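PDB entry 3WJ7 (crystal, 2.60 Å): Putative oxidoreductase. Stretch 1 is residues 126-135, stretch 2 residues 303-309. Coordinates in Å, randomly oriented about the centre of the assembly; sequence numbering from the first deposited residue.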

# COMPACT_ATOMS: atom_id res chain seq x y z
N SER A 126 20.59 9.41 0.39
CA SER A 126 20.38 9.88 1.75
C SER A 126 20.93 8.88 2.70
O SER A 126 21.11 7.71 2.34
CB SER A 126 18.89 10.11 2.01
OG SER A 126 18.57 9.94 3.37
N VAL A 127 21.21 9.32 3.93
CA VAL A 127 21.60 8.33 4.94
C VAL A 127 20.50 7.27 5.15
O VAL A 127 20.80 6.18 5.68
CB VAL A 127 22.03 8.94 6.28
CG1 VAL A 127 23.29 9.76 6.10
CG2 VAL A 127 20.90 9.74 6.93
N ALA A 128 19.26 7.56 4.74
CA ALA A 128 18.18 6.57 4.93
C ALA A 128 18.41 5.31 4.10
O ALA A 128 17.94 4.25 4.43
CB ALA A 128 16.83 7.19 4.66
N ALA A 129 19.15 5.43 3.01
CA ALA A 129 19.60 4.28 2.24
C ALA A 129 20.73 3.47 2.86
O ALA A 129 21.11 2.43 2.30
CB ALA A 129 20.01 4.73 0.84
N LEU A 130 21.29 3.93 3.98
CA LEU A 130 22.54 3.31 4.47
C LEU A 130 22.30 2.38 5.67
O LEU A 130 21.18 2.29 6.16
CB LEU A 130 23.56 4.37 4.85
CG LEU A 130 24.02 5.34 3.77
CD1 LEU A 130 25.21 6.11 4.28
CD2 LEU A 130 24.39 4.69 2.48
N GLY A 131 23.36 1.68 6.11
CA GLY A 131 23.24 0.71 7.22
C GLY A 131 23.41 1.38 8.57
O GLY A 131 23.88 2.50 8.64
N LEU A 132 23.00 0.69 9.64
CA LEU A 132 23.21 1.17 11.00
C LEU A 132 23.98 0.22 11.89
O LEU A 132 23.90 -1.01 11.74
CB LEU A 132 21.89 1.48 11.69
CG LEU A 132 21.08 2.57 11.02
CD1 LEU A 132 19.64 2.56 11.53
CD2 LEU A 132 21.75 3.93 11.21
N ARG A 133 24.68 0.80 12.85
CA ARG A 133 25.34 0.08 13.90
C ARG A 133 24.44 -0.06 15.14
O ARG A 133 23.49 0.72 15.34
CB ARG A 133 26.61 0.82 14.25
CG ARG A 133 27.77 0.49 13.34
CD ARG A 133 28.90 1.46 13.62
NE ARG A 133 30.22 0.86 13.43
CZ ARG A 133 30.85 0.15 14.35
NH1 ARG A 133 30.29 -0.09 15.53
NH2 ARG A 133 32.04 -0.35 14.08
N SER A 134 24.72 -1.06 15.98
CA SER A 134 23.89 -1.28 17.17
C SER A 134 24.52 -0.74 18.43
O SER A 134 23.83 -0.31 19.34
CB SER A 134 23.60 -2.76 17.31
OG SER A 134 23.07 -3.23 16.09
N ASP A 135 25.85 -0.77 18.46
CA ASP A 135 26.63 -0.30 19.59
C ASP A 135 26.70 1.25 19.67
O ASP A 135 27.48 1.80 20.46
CB ASP A 135 28.05 -0.83 19.42
CG ASP A 135 28.69 -0.36 18.12
OD1 ASP A 135 27.95 -0.01 17.19
OD2 ASP A 135 29.93 -0.28 18.03
N LYS A 303 14.91 1.65 17.10
CA LYS A 303 15.64 1.95 18.33
C LYS A 303 17.05 2.43 18.04
O LYS A 303 17.62 3.16 18.85
CB LYS A 303 15.79 0.69 19.21
CG LYS A 303 14.96 0.62 20.49
CD LYS A 303 15.22 -0.71 21.23
CE LYS A 303 14.29 -0.93 22.43
NZ LYS A 303 14.78 -0.31 23.71
N LYS A 304 17.64 1.97 16.94
CA LYS A 304 19.07 2.24 16.68
C LYS A 304 19.24 3.72 16.42
O LYS A 304 18.36 4.35 15.85
CB LYS A 304 19.60 1.44 15.48
CG LYS A 304 19.50 -0.09 15.59
CD LYS A 304 20.12 -0.70 14.35
CE LYS A 304 19.35 -1.90 13.85
NZ LYS A 304 20.07 -3.17 14.18
N LEU A 305 20.33 4.28 16.91
CA LEU A 305 20.58 5.69 16.69
C LEU A 305 20.99 5.92 15.22
O LEU A 305 21.75 5.14 14.65
CB LEU A 305 21.64 6.22 17.64
CG LEU A 305 21.52 5.90 19.14
CD1 LEU A 305 22.65 6.55 19.93
CD2 LEU A 305 20.16 6.28 19.70
N MET A 306 20.48 6.98 14.62
CA MET A 306 20.84 7.33 13.26
C MET A 306 22.07 8.24 13.26
O MET A 306 22.00 9.45 12.97
CB MET A 306 19.65 7.98 12.56
CG MET A 306 18.51 7.00 12.30
SD MET A 306 17.56 7.59 10.89
CE MET A 306 18.55 7.19 9.39
N PHE A 307 23.20 7.64 13.58
CA PHE A 307 24.44 8.39 13.79
C PHE A 307 25.39 8.02 12.66
O PHE A 307 25.53 6.83 12.32
CB PHE A 307 24.98 8.04 15.16
CG PHE A 307 24.45 8.92 16.28
CD1 PHE A 307 23.35 9.78 16.09
CD2 PHE A 307 25.04 8.85 17.55
CE1 PHE A 307 22.88 10.58 17.13
CE2 PHE A 307 24.56 9.65 18.60
CZ PHE A 307 23.48 10.51 18.38
N PHE A 308 25.98 9.02 12.03
CA PHE A 308 26.78 8.76 10.83
C PHE A 308 28.02 9.58 10.88
O PHE A 308 28.00 10.66 11.45
CB PHE A 308 26.00 9.11 9.54
CG PHE A 308 24.81 8.24 9.32
CD1 PHE A 308 24.94 7.03 8.65
CD2 PHE A 308 23.59 8.60 9.85
CE1 PHE A 308 23.84 6.20 8.50
CE2 PHE A 308 22.47 7.78 9.68
CZ PHE A 308 22.61 6.57 9.01
N SER A 309 29.09 9.07 10.28
CA SER A 309 30.37 9.80 10.19
C SER A 309 30.46 10.41 8.83
O SER A 309 30.06 9.77 7.84
CB SER A 309 31.53 8.82 10.31
OG SER A 309 32.79 9.49 10.23
O HOH W 1 22.88 2.68 17.52

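Segments far apart in sequence can be joined by side-chain packing even where their backbones form no direct hydrogen bonds. The two stretches of this putative oxidoreductase illustrate the principle: no direct hydrogen bond links them, yet together they bury 469 Å², most of it around Leu-132, Phe-308 and Lys-304.

Phe-308 directs its CA-to-CB bond toward the other stretch and, with chi1 near -65° (m), carries its buried ring against Val-127, Leu-130 and Leu-132, with Gly-131 O 3.7 Å from Phe-308 CE1. Val-127, in a short 3-10 segment, lies over one face: its CB sits 3.7 Å from the centroid of the Phe-308 ring and only 14° off the normal, a CH-pi contact for which a compact branched residue is well suited. The segment is braced locally, Ala-128 N donating to Ser-126 OG at 2.8 Å and Leu-130 N to Val-127 O at 2.9 Å. Leu-130 CB approaches Phe-308 CE1 obliquely at 4.1 Å.

Leu-132 makes the broadest contribution, 100 Å². In its m,t rotamer it brings Leu-132 CD2 to 3.5 Å from Phe-308 CZ, and the same methyl lies 3.6 Å from Leu-305 O. A flexible Met-306 extends the apolar surface; although its CA-to-CB bond points sideways, the end of its chain comes nearer, placing Met-306 CE 4.3 Å from Val-127 CG2.

Lys-304 shows how a charged residue can serve such a contact through its methylenes. Lys-304 CD packs 3.9 Å from Leu-132 CB and 3.8 Å from Arg-133 O, while Lys-304 NZ comes within 3.6 Å of Ser-134 OG without forming a hydrogen bond. Here a water supplies the polar link, donating to Arg-133 O at 3.0 Å and accepting from Leu-305 N at 3.1 Å. It thus satisfies two backbone groups across a gap that the chains do not close directly.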